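PDB 3Q15: response regulator aspartate phosphatase H, which dephosphorylates the sporulation phosphotransferase Spo0F and also acts on the competence regulator ComA, so separating sporulation and competence in time in Bacillus subtilis. Local coordinates for residues Leu323-Phe326 and Glu327-Leu331; Tyr334-Ala337 and Cys338-Ala342. One frame throughout, in Å; residues are numbered along the deposited sequence.

Contact 1: Leu323-Phe326 and Glu327-Leu331; sequences LSYF and EKKNL
F326 and L331 meet where helix 316-328 ends, their side chains running at about a right angle to one another. The nearest approach is between methyl CD1 of L331 and ring atom CD1 of F326, 3.7 Å apart, with F326 CE1 next along the ring; the methyl comes in obliquely to the ring plane. This is the hydrophobic half of a Schellman motif. Its polar half is the 2.9 Å bond from L331 N to F326 O, almost straight at 175°, together with the shorter loop closed by N330 N and E327 O at 3.1 Å. N330 is the C-prime residue of the motif, whose positive phi goes with the reversal that brings L331 back against F326.

Just before the helix end the bonds are regular i to i+4: E327 N reaches L323 O at 2.9 Å and K328 N reaches S324 O at 3.0 Å. The last of this kind, K329 N to Y325 O, is longer at 3.3 Å, in keeping with K329 being the first residue to leave helical angles.

Y325 and K329 form a second side-chain pair, one turn apart. With CG opposite the backbone N (chi1 179°), the Y325 ring extends beside its own carbonyl toward the helix end. K329 runs out extended and bends only at its last torsion (chi4 59°), which brings NZ to 3.2 Å from Y325 OH, a weak hydrogen bond; NZ lies oblique to the ring.

Both pairs share neighbours: F298 touches Y325, K329 and L331, and E301 of helix 299-310 lies on Y325 and F326. L323 reaches F358 and K361 of helix 352-372, and F326 lies against helix 332-348, its ring edge-to-face with that of Y334.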
# COMPACT_ATOMS: atom_id res chain seq x y z
N LEU A 323 10.90 -14.69 -29.13
CA LEU A 323 10.00 -14.98 -28.02
C LEU A 323 10.61 -16.05 -27.12
O LEU A 323 10.43 -16.02 -25.90
CB LEU A 323 8.62 -15.41 -28.52
CG LEU A 323 7.82 -14.37 -29.32
CD1 LEU A 323 6.47 -14.93 -29.74
CD2 LEU A 323 7.65 -13.09 -28.51
N SER A 324 11.33 -16.98 -27.72
CA SER A 324 12.02 -18.02 -26.97
C SER A 324 13.16 -17.41 -26.16
O SER A 324 13.41 -17.78 -25.01
CB SER A 324 12.57 -19.09 -27.91
OG SER A 324 13.32 -20.05 -27.20
N TYR A 325 13.86 -16.46 -26.78
CA TYR A 325 14.94 -15.73 -26.12
C TYR A 325 14.40 -14.97 -24.92
O TYR A 325 14.99 -15.01 -23.84
CB TYR A 325 15.60 -14.76 -27.09
CG TYR A 325 16.71 -13.94 -26.47
CD1 TYR A 325 17.96 -14.50 -26.25
CD2 TYR A 325 16.51 -12.62 -26.11
CE1 TYR A 325 18.98 -13.76 -25.69
CE2 TYR A 325 17.52 -11.87 -25.54
CZ TYR A 325 18.76 -12.45 -25.34
OH TYR A 325 19.77 -11.72 -24.78
N PHE A 326 13.29 -14.28 -25.12
CA PHE A 326 12.63 -13.54 -24.04
C PHE A 326 12.20 -14.48 -22.92
O PHE A 326 12.38 -14.18 -21.74
CB PHE A 326 11.42 -12.77 -24.58
CG PHE A 326 11.78 -11.57 -25.42
CD1 PHE A 326 13.00 -10.93 -25.27
CD2 PHE A 326 10.89 -11.08 -26.36
CE1 PHE A 326 13.32 -9.83 -26.04
CE2 PHE A 326 11.20 -9.98 -27.14
CZ PHE A 326 12.42 -9.36 -26.98
N GLU A 327 11.62 -15.62 -23.30
CA GLU A 327 11.20 -16.63 -22.34
C GLU A 327 12.36 -17.01 -21.44
O GLU A 327 12.20 -17.16 -20.23
CB GLU A 327 10.68 -17.87 -23.05
CG GLU A 327 9.17 -17.95 -23.18
CD GLU A 327 8.48 -18.28 -21.87
OE1 GLU A 327 7.25 -18.09 -21.78
OE2 GLU A 327 9.18 -18.73 -20.94
N LYS A 328 13.53 -17.16 -22.04
CA LYS A 328 14.72 -17.61 -21.32
C LYS A 328 15.12 -16.63 -20.22
O LYS A 328 15.37 -17.02 -19.09
CB LYS A 328 15.88 -17.84 -22.29
CG LYS A 328 16.79 -19.00 -21.92
CD LYS A 328 17.69 -19.39 -23.08
CE LYS A 328 18.45 -20.68 -22.80
NZ LYS A 328 19.25 -21.12 -23.97
N LYS A 329 15.16 -15.34 -20.56
CA LYS A 329 15.54 -14.32 -19.59
C LYS A 329 14.34 -13.83 -18.77
O LYS A 329 14.41 -12.78 -18.12
CB LYS A 329 16.22 -13.14 -20.29
CG LYS A 329 17.66 -13.42 -20.69
CD LYS A 329 18.34 -12.16 -21.22
CE LYS A 329 19.85 -12.33 -21.25
NZ LYS A 329 20.27 -13.47 -22.11
N ASN A 330 13.26 -14.59 -18.79
CA ASN A 330 12.04 -14.23 -18.07
C ASN A 330 11.59 -12.80 -18.34
O ASN A 330 11.27 -12.06 -17.41
CB ASN A 330 12.21 -14.45 -16.57
CG ASN A 330 12.33 -15.92 -16.20
OD1 ASN A 330 11.32 -16.60 -16.00
ND2 ASN A 330 13.55 -16.41 -16.10
N LEU A 331 11.58 -12.41 -19.61
CA LEU A 331 11.12 -11.08 -20.00
C LEU A 331 9.67 -11.16 -20.46
O LEU A 331 9.36 -10.96 -21.64
CB LEU A 331 12.00 -10.52 -21.12
CG LEU A 331 13.48 -10.36 -20.75
CD1 LEU A 331 14.31 -10.03 -21.98
CD2 LEU A 331 13.65 -9.29 -19.67

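Contact 2: Tyr334-Ala337 and Cys338-Ala342; sequences YIEA and CARSA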
# COMPACT_ATOMS: atom_id res chain seq x y z
N TYR A 334 7.86 -8.25 -22.31
CA TYR A 334 8.20 -8.13 -23.72
C TYR A 334 7.42 -9.16 -24.54
O TYR A 334 6.96 -8.87 -25.64
CB TYR A 334 9.70 -8.32 -23.95
CG TYR A 334 10.56 -7.19 -23.43
CD1 TYR A 334 9.98 -6.06 -22.87
CD2 TYR A 334 11.94 -7.26 -23.50
CE1 TYR A 334 10.77 -5.02 -22.39
CE2 TYR A 334 12.73 -6.24 -23.02
CZ TYR A 334 12.15 -5.12 -22.47
OH TYR A 334 12.93 -4.09 -21.99
N ILE A 335 7.27 -10.35 -23.99
CA ILE A 335 6.51 -11.40 -24.65
C ILE A 335 5.07 -10.96 -24.85
O ILE A 335 4.53 -11.07 -25.95
CB ILE A 335 6.55 -12.72 -23.86
CG1 ILE A 335 7.98 -13.25 -23.81
CG2 ILE A 335 5.61 -13.75 -24.48
CD1 ILE A 335 8.10 -14.60 -23.15
N GLU A 336 4.46 -10.44 -23.79
CA GLU A 336 3.07 -9.98 -23.87
C GLU A 336 2.87 -8.91 -24.94
O GLU A 336 1.94 -8.99 -25.74
CB GLU A 336 2.59 -9.45 -22.52
CG GLU A 336 1.17 -8.91 -22.59
CD GLU A 336 0.63 -8.47 -21.24
OE1 GLU A 336 -0.55 -8.08 -21.19
OE2 GLU A 336 1.38 -8.52 -20.24
N ALA A 337 3.75 -7.91 -24.95
CA ALA A 337 3.63 -6.80 -25.88
C ALA A 337 3.85 -7.24 -27.33
O ALA A 337 3.05 -6.92 -28.21
CB ALA A 337 4.62 -5.69 -25.51
N CYS A 338 4.92 -7.99 -27.57
CA CYS A 338 5.19 -8.51 -28.90
C CYS A 338 4.09 -9.45 -29.39
O CYS A 338 3.67 -9.39 -30.54
CB CYS A 338 6.55 -9.22 -28.95
SG CYS A 338 7.96 -8.11 -28.74
N ALA A 339 3.63 -10.32 -28.50
CA ALA A 339 2.56 -11.26 -28.84
C ALA A 339 1.27 -10.51 -29.16
O ALA A 339 0.48 -10.95 -29.99
CB ALA A 339 2.34 -12.25 -27.71
N ARG A 340 1.06 -9.39 -28.49
CA ARG A 340 -0.10 -8.56 -28.76
C ARG A 340 -0.03 -8.07 -30.20
O ARG A 340 -1.01 -8.15 -30.95
CB ARG A 340 -0.16 -7.37 -27.80
CG ARG A 340 -0.71 -7.70 -26.42
CD ARG A 340 -0.72 -6.45 -25.54
NE ARG A 340 -1.23 -6.68 -24.18
CZ ARG A 340 -2.49 -6.49 -23.82
NH1 ARG A 340 -3.38 -6.08 -24.71
NH2 ARG A 340 -2.87 -6.71 -22.57
N SER A 341 1.14 -7.58 -30.59
CA SER A 341 1.34 -7.07 -31.94
C SER A 341 1.12 -8.17 -32.97
O SER A 341 0.35 -8.00 -33.91
CB SER A 341 2.73 -6.47 -32.09
OG SER A 341 2.95 -5.50 -31.07
N ALA A 342 1.80 -9.30 -32.78
CA ALA A 342 1.69 -10.42 -33.72
C ALA A 342 0.24 -10.84 -33.93
O ALA A 342 -0.17 -11.12 -35.06
CB ALA A 342 2.54 -11.59 -33.24
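The backbone is plain alpha-helix, every residue keeping helical phi and psi, with four successive i to i+4 bonds: C338 N to Y334 O (2.9 Å), A339 N to I335 O (2.8 Å), R340 N to E336 O and S341 N to A337 O.

On this frame E336 and R340 run alongside each other in the same direction. The glutamate is fully extended, with CG opposite its backbone N (chi1 178°), and leans along the helix toward R340. The arginine chain is straight from CG to NE and turns only at chi4, near -94°. Its NH2 donates to E336 OE1 at 3.0 Å, the core of the salt bridge, and NE adds a weak bond to the same oxygen at 3.4 Å. Both donors therefore converge on one carboxylate oxygen. NH2 meets OE1 on the anti side, and OE1 sits at the guanidinium edge, close to its plane; the two flat groups are 24° apart. Nearer the backbone, R340 CG comes tightly to 3.0 Å from E336 O.

C338 turns SG beside its own backbone N, 3.3 Å from Y334 O, and the side chain also touches L302, F305, L323 and F326.

OE1 of E336 is bonded by Q366 of helix 352-372 as well, and R340 packs on Q366 and on L363 of the second subunit. An alanine in place of R340 would probably leave the E336 carboxylate without its charge partner, relying on Q366, and would lose the packing on that L363. The chemistry thus implies a shared acceptor: one oxygen, gripped from its own helix and from the next, ties charge pairing along helix 332-348 to its packing on helix 352-372.

In the fold
Contacts 1 and 2 follow in series along the chain, their centres 12 Å apart: contact 1 closes helix 316-328, and contact 2 lies in helix 332-348, which begins directly after the turn. The two helices pack on each other, as E327 CG to I335 CD1 at 3.5 Å and F326 CB to I335 CG1 at 3.6 Å attest. In contact 2, A339 lies on V362 and A342 on F358 of helix 352-372, which contact 1 also borders. Residues 336-369 form the predicted sixth TPR repeat. Contact 1 therefore leads into helix 332-348, which packs with helix 352-372 in the C-terminal TPR domain; the contact centres lie about 21 Å and 22 Å from the centre of the chain.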